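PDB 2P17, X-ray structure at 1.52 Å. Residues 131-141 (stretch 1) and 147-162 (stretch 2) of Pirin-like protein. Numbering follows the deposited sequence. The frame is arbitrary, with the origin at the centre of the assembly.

Stretch 1, residues 131-141: NLRSKDMPVRK
Stretch 2 (147-162) IRVFSGSSKGVKAPTK

Stretches 131-141 and 147-162 of Pirin-like protein pack through a short antiparallel ladder and the side chains around it, burying 881 Å² summed over both sides. Strand 139-141 runs at 163° to the strand through 147-149, their axes approaching to 4.6 Å. Val-139 faces Arg-148 as a non-hydrogen-bonded pair (CA to CA 4.3 Å), and Arg-140 faces Ile-147 as a hydrogen-bonded pair (CA to CA 5.0 Å). Three backbone bonds set this register: Arg-140 N to Ile-147 O, 2.8 Å; Ile-147 N to Arg-140 O, 2.9 Å; and Val-149 N to Pro-138 O, 3.0 Å and almost linear at 179°. Between them the CA of Val-139 makes a CA-H...O contact of 3.3 Å with Ile-147 O. Side chains alternate, Val-139 and Arg-148 on one face of the sheet, Arg-140 and Ile-147 on the other.

Arg-140 (phi/psi -80/114) covers the most surface. Its chi angles, -89°, 175°, 72° and -164°, carry the guanidinium to the hairpin formed by strands 153-154 and 157-158, which are joined by a type I' turn from Ser-154 to Val-157. The turn is closed by Ser-154 N to Val-157 O and Val-157 N to Ser-154 O, both 2.9 Å; Lys-155 (45/45) and Gly-156 (86/-10) take the positive phi values it requires. NH1 of Arg-140 donates to Ser-154 OG at 2.8 Å, near the guanidinium plane, where its N-H groups point. The flat faces are left to carbon: CG of Lys-155 lies over one, 3.4 Å from Arg-140 CZ, and CD1 of Ile-147 (chi1 m, chi2 97°) over the opposite one. Lower down, Arg-140 CG meets Val-157 CG2 at 3.6 Å.

Pro-138 (-73/158, C-gamma endo) contributes twice: its carbonyl accepts from Val-149 N, and its ring packs against apolar side chains. Pro-138 CB lies 3.7 Å from Val-157 CG1 (chi1 t), Pro-138 CG is 4.3 Å from Val-149 CB, and Pro-138 CD is 4.2 Å from Pro-160 CD. Pro-138 CG also approaches Lys-158 O to 3.5 Å.

At Phe-150 (-91/-26; chi1 -77°, chi2 -83°) the chain turns a corner and the ring reaches back to stretch 1. Leu-132 O sits at the ring edge, 3.7 Å from Phe-150 CE1, and Leu-132 CB is 4.3 Å from Phe-150 CD1. Selenomethionine Met-137 (chi1 m, chi2 m, chi3 105°) brings CG within 3.6 Å of Phe-150 CD1, while its SE lies 5.1 Å from the ring centroid, obliquely, at 48° from the normal. Thr-161 OG1 donates to Phe-150 O at 2.6 Å and touches Leu-132 CD2 at 3.7 Å.

Arg-148 (chi t, t, m, 104°) sets out on the face it shares with Val-139, and its end comes close to the 3-10 segment 134-136. One water joins them, accepting from Arg-148 NE at 2.8 Å and donating to Ser-134 O at 2.7 Å and Met-137 O at 3.0 Å. Ser-134 OG lies over a guanidinium face, 3.3 Å from Arg-148 NE, without hydrogen bonding to it.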

# COMPACT_ATOMS: atom_id res chain seq x y z
N ASN A 131 -13.36 6.37 0.24
CA ASN A 131 -13.00 6.23 1.65
C ASN A 131 -13.21 4.77 2.05
O ASN A 131 -14.33 4.24 2.00
CB ASN A 131 -13.87 7.17 2.50
CG ASN A 131 -13.38 7.30 3.92
OD1 ASN A 131 -13.67 6.46 4.76
ND2 ASN A 131 -12.62 8.36 4.20
N LEU A 132 -12.12 4.11 2.44
CA LEU A 132 -12.13 2.67 2.67
C LEU A 132 -11.92 2.35 4.14
O LEU A 132 -10.80 2.13 4.58
CB LEU A 132 -11.06 1.98 1.80
CG LEU A 132 -11.13 2.28 0.30
CD1 LEU A 132 -9.93 1.67 -0.43
CD2 LEU A 132 -12.45 1.82 -0.32
N ARG A 133 -13.00 2.34 4.90
CA ARG A 133 -12.91 2.06 6.31
C ARG A 133 -12.55 0.60 6.53
O ARG A 133 -13.09 -0.30 5.89
CB ARG A 133 -14.24 2.37 7.00
CG ARG A 133 -14.66 3.81 6.87
CD ARG A 133 -13.72 4.74 7.61
NE ARG A 133 -14.26 6.10 7.63
CZ ARG A 133 -13.84 7.08 8.41
NH1 ARG A 133 -12.83 6.89 9.25
NH2 ARG A 133 -14.42 8.27 8.33
N SER A 134 -11.60 0.37 7.43
CA SER A 134 -11.14 -0.97 7.74
C SER A 134 -12.32 -1.92 7.99
O SER A 134 -12.37 -3.01 7.43
CB SER A 134 -10.23 -0.92 8.97
OG SER A 134 -9.79 -2.21 9.35
N LYS A 135 -13.28 -1.46 8.79
CA LYS A 135 -14.41 -2.29 9.19
C LYS A 135 -15.31 -2.71 8.02
O LYS A 135 -16.04 -3.70 8.12
CB LYS A 135 -15.24 -1.57 10.26
CG LYS A 135 -15.96 -0.32 9.75
NZ LYS A 135 -19.38 0.50 12.55
N ASP A 136 -15.24 -1.98 6.91
CA ASP A 136 -16.10 -2.25 5.75
C ASP A 136 -15.46 -3.18 4.73
O ASP A 136 -16.11 -3.58 3.76
CB ASP A 136 -16.52 -0.94 5.05
CG ASP A 136 -17.43 -0.07 5.91
OD1 ASP A 136 -18.21 -0.63 6.73
OD2 ASP A 136 -17.38 1.17 5.77
N MSE A 137 -14.18 -3.52 4.92
CA MSE A 137 -13.47 -4.36 3.97
C MSE A 137 -13.70 -5.83 4.24
O MSE A 137 -13.84 -6.24 5.40
CB MSE A 137 -11.96 -4.07 4.01
CG MSE A 137 -11.57 -2.66 3.60
SE MSE A 137 -12.18 -2.12 1.82
CE MSE A 137 -13.62 -0.92 2.37
N PRO A 138 -13.73 -6.65 3.16
CA PRO A 138 -13.86 -8.08 3.41
C PRO A 138 -12.57 -8.66 3.98
O PRO A 138 -11.51 -8.05 3.84
CB PRO A 138 -14.20 -8.65 2.03
CG PRO A 138 -13.56 -7.69 1.05
CD PRO A 138 -13.62 -6.33 1.72
N VAL A 139 -12.67 -9.80 4.65
CA VAL A 139 -11.54 -10.37 5.34
C VAL A 139 -11.51 -11.87 5.13
O VAL A 139 -12.55 -12.54 5.22
CB VAL A 139 -11.61 -10.05 6.86
CG1 VAL A 139 -12.92 -10.54 7.47
CG2 VAL A 139 -10.42 -10.61 7.61
N ARG A 140 -10.33 -12.39 4.80
CA ARG A 140 -10.03 -13.81 4.92
C ARG A 140 -9.70 -14.10 6.36
O ARG A 140 -8.69 -13.63 6.88
CB ARG A 140 -8.79 -14.19 4.10
CG ARG A 140 -9.02 -14.58 2.69
CD ARG A 140 -7.66 -14.79 2.00
NE ARG A 140 -6.95 -16.00 2.42
CZ ARG A 140 -5.66 -16.22 2.20
NH1 ARG A 140 -4.93 -15.31 1.57
NH2 ARG A 140 -5.08 -17.34 2.62
N LYS A 141 -10.54 -14.88 7.03
CA LYS A 141 -10.28 -15.28 8.40
C LYS A 141 -9.71 -16.69 8.39
O LYS A 141 -10.33 -17.63 7.87
CB LYS A 141 -11.56 -15.22 9.23
CG LYS A 141 -12.26 -13.85 9.22
CD LYS A 141 -13.55 -13.83 10.04
CE LYS A 141 -13.29 -13.39 11.48
N ILE A 147 -6.57 -11.61 6.93
CA ILE A 147 -6.09 -10.92 5.74
C ILE A 147 -7.24 -10.03 5.29
O ILE A 147 -8.26 -10.52 4.79
CB ILE A 147 -5.69 -11.91 4.62
CG1 ILE A 147 -4.61 -12.88 5.13
CG2 ILE A 147 -5.19 -11.14 3.39
CD1 ILE A 147 -5.19 -14.22 5.58
N ARG A 148 -7.07 -8.72 5.49
CA ARG A 148 -8.09 -7.73 5.17
C ARG A 148 -7.78 -7.17 3.79
O ARG A 148 -6.67 -6.75 3.52
CB ARG A 148 -8.07 -6.61 6.21
CG ARG A 148 -9.19 -5.61 6.07
CD ARG A 148 -9.21 -4.67 7.27
NE ARG A 148 -9.62 -5.37 8.49
CZ ARG A 148 -8.82 -5.75 9.49
NH1 ARG A 148 -7.49 -5.55 9.47
NH2 ARG A 148 -9.37 -6.37 10.53
N VAL A 149 -8.77 -7.21 2.91
CA VAL A 149 -8.55 -6.87 1.52
C VAL A 149 -9.04 -5.44 1.26
O VAL A 149 -10.24 -5.19 1.29
CB VAL A 149 -9.25 -7.87 0.56
CG1 VAL A 149 -8.84 -7.60 -0.89
CG2 VAL A 149 -8.91 -9.31 0.95
N PHE A 150 -8.11 -4.53 0.99
CA PHE A 150 -8.44 -3.14 0.68
C PHE A 150 -8.63 -2.90 -0.80
O PHE A 150 -9.35 -1.97 -1.20
CB PHE A 150 -7.39 -2.19 1.24
CG PHE A 150 -7.51 -1.98 2.72
CD1 PHE A 150 -8.42 -1.05 3.21
CD2 PHE A 150 -6.75 -2.72 3.62
CE1 PHE A 150 -8.56 -0.83 4.57
CE2 PHE A 150 -6.88 -2.50 5.01
CZ PHE A 150 -7.80 -1.57 5.47
N SER A 151 -8.00 -3.73 -1.62
CA SER A 151 -8.14 -3.67 -3.07
C SER A 151 -7.75 -5.00 -3.67
O SER A 151 -6.89 -5.70 -3.13
CB SER A 151 -7.25 -2.56 -3.65
OG SER A 151 -7.52 -2.36 -5.03
N GLY A 152 -8.39 -5.36 -4.78
CA GLY A 152 -8.06 -6.61 -5.45
C GLY A 152 -8.58 -7.79 -4.67
O GLY A 152 -9.69 -7.75 -4.13
N SER A 153 -7.79 -8.86 -4.64
CA SER A 153 -8.30 -10.09 -4.03
C SER A 153 -7.25 -10.91 -3.32
O SER A 153 -6.06 -10.78 -3.57
CB SER A 153 -8.95 -10.97 -5.10
OG SER A 153 -7.96 -11.41 -6.00
N SER A 154 -7.74 -11.77 -2.44
CA SER A 154 -6.87 -12.69 -1.73
C SER A 154 -7.64 -14.00 -1.64
O SER A 154 -8.67 -14.07 -0.97
CB SER A 154 -6.54 -12.14 -0.35
OG SER A 154 -5.52 -12.89 0.29
N LYS A 155 -7.12 -15.02 -2.33
CA LYS A 155 -7.78 -16.34 -2.46
C LYS A 155 -9.27 -16.17 -2.78
O LYS A 155 -10.14 -16.83 -2.19
CB LYS A 155 -7.56 -17.21 -1.22
CG LYS A 155 -6.10 -17.52 -0.91
CD LYS A 155 -5.59 -18.64 -1.76
CE LYS A 155 -4.17 -19.02 -1.39
NZ LYS A 155 -3.83 -20.30 -2.05
N GLY A 156 -9.57 -15.28 -3.72
CA GLY A 156 -10.94 -15.10 -4.21
C GLY A 156 -11.78 -14.14 -3.39
O GLY A 156 -12.88 -13.79 -3.81
N VAL A 157 -11.29 -13.71 -2.23
CA VAL A 157 -11.98 -12.67 -1.44
C VAL A 157 -11.64 -11.32 -2.06
O VAL A 157 -10.46 -10.92 -2.10
CB VAL A 157 -11.61 -12.72 0.07
CG1 VAL A 157 -12.28 -11.59 0.86
CG2 VAL A 157 -12.01 -14.07 0.66
N LYS A 158 -12.67 -10.62 -2.54
CA LYS A 158 -12.49 -9.46 -3.42
C LYS A 158 -13.03 -8.19 -2.77
O LYS A 158 -14.17 -8.16 -2.34
CB LYS A 158 -13.22 -9.70 -4.74
CG LYS A 158 -13.27 -8.51 -5.68
CD LYS A 158 -13.86 -8.91 -7.02
N ALA A 159 -12.21 -7.15 -2.71
CA ALA A 159 -12.68 -5.86 -2.21
C ALA A 159 -13.51 -5.19 -3.32
O ALA A 159 -13.23 -5.38 -4.50
CB ALA A 159 -11.52 -4.96 -1.83
N PRO A 160 -14.53 -4.41 -2.94
CA PRO A 160 -15.31 -3.74 -3.98
C PRO A 160 -14.65 -2.46 -4.51
O PRO A 160 -15.17 -1.83 -5.43
CB PRO A 160 -16.62 -3.41 -3.26
CG PRO A 160 -16.22 -3.18 -1.90
CD PRO A 160 -15.06 -4.13 -1.60
N THR A 161 -13.51 -2.11 -3.93
CA THR A 161 -12.76 -0.92 -4.31
C THR A 161 -12.61 -0.83 -5.82
O THR A 161 -12.23 -1.79 -6.47
CB THR A 161 -11.38 -1.00 -3.65
OG1 THR A 161 -11.56 -1.19 -2.25
CG2 THR A 161 -10.56 0.27 -3.91
N LYS A 162 -12.94 0.34 -6.37
CA LYS A 162 -12.80 0.56 -7.81
C LYS A 162 -11.34 0.76 -8.17
O LYS A 162 -10.60 1.51 -7.50
CB LYS A 162 -13.63 1.77 -8.24
CG LYS A 162 -15.11 1.68 -7.89
CD LYS A 162 -15.80 3.01 -8.18
CE LYS A 162 -17.31 2.87 -8.11
NZ LYS A 162 -17.95 4.16 -8.49
O HOH W 1 -12.34 -5.71 7.93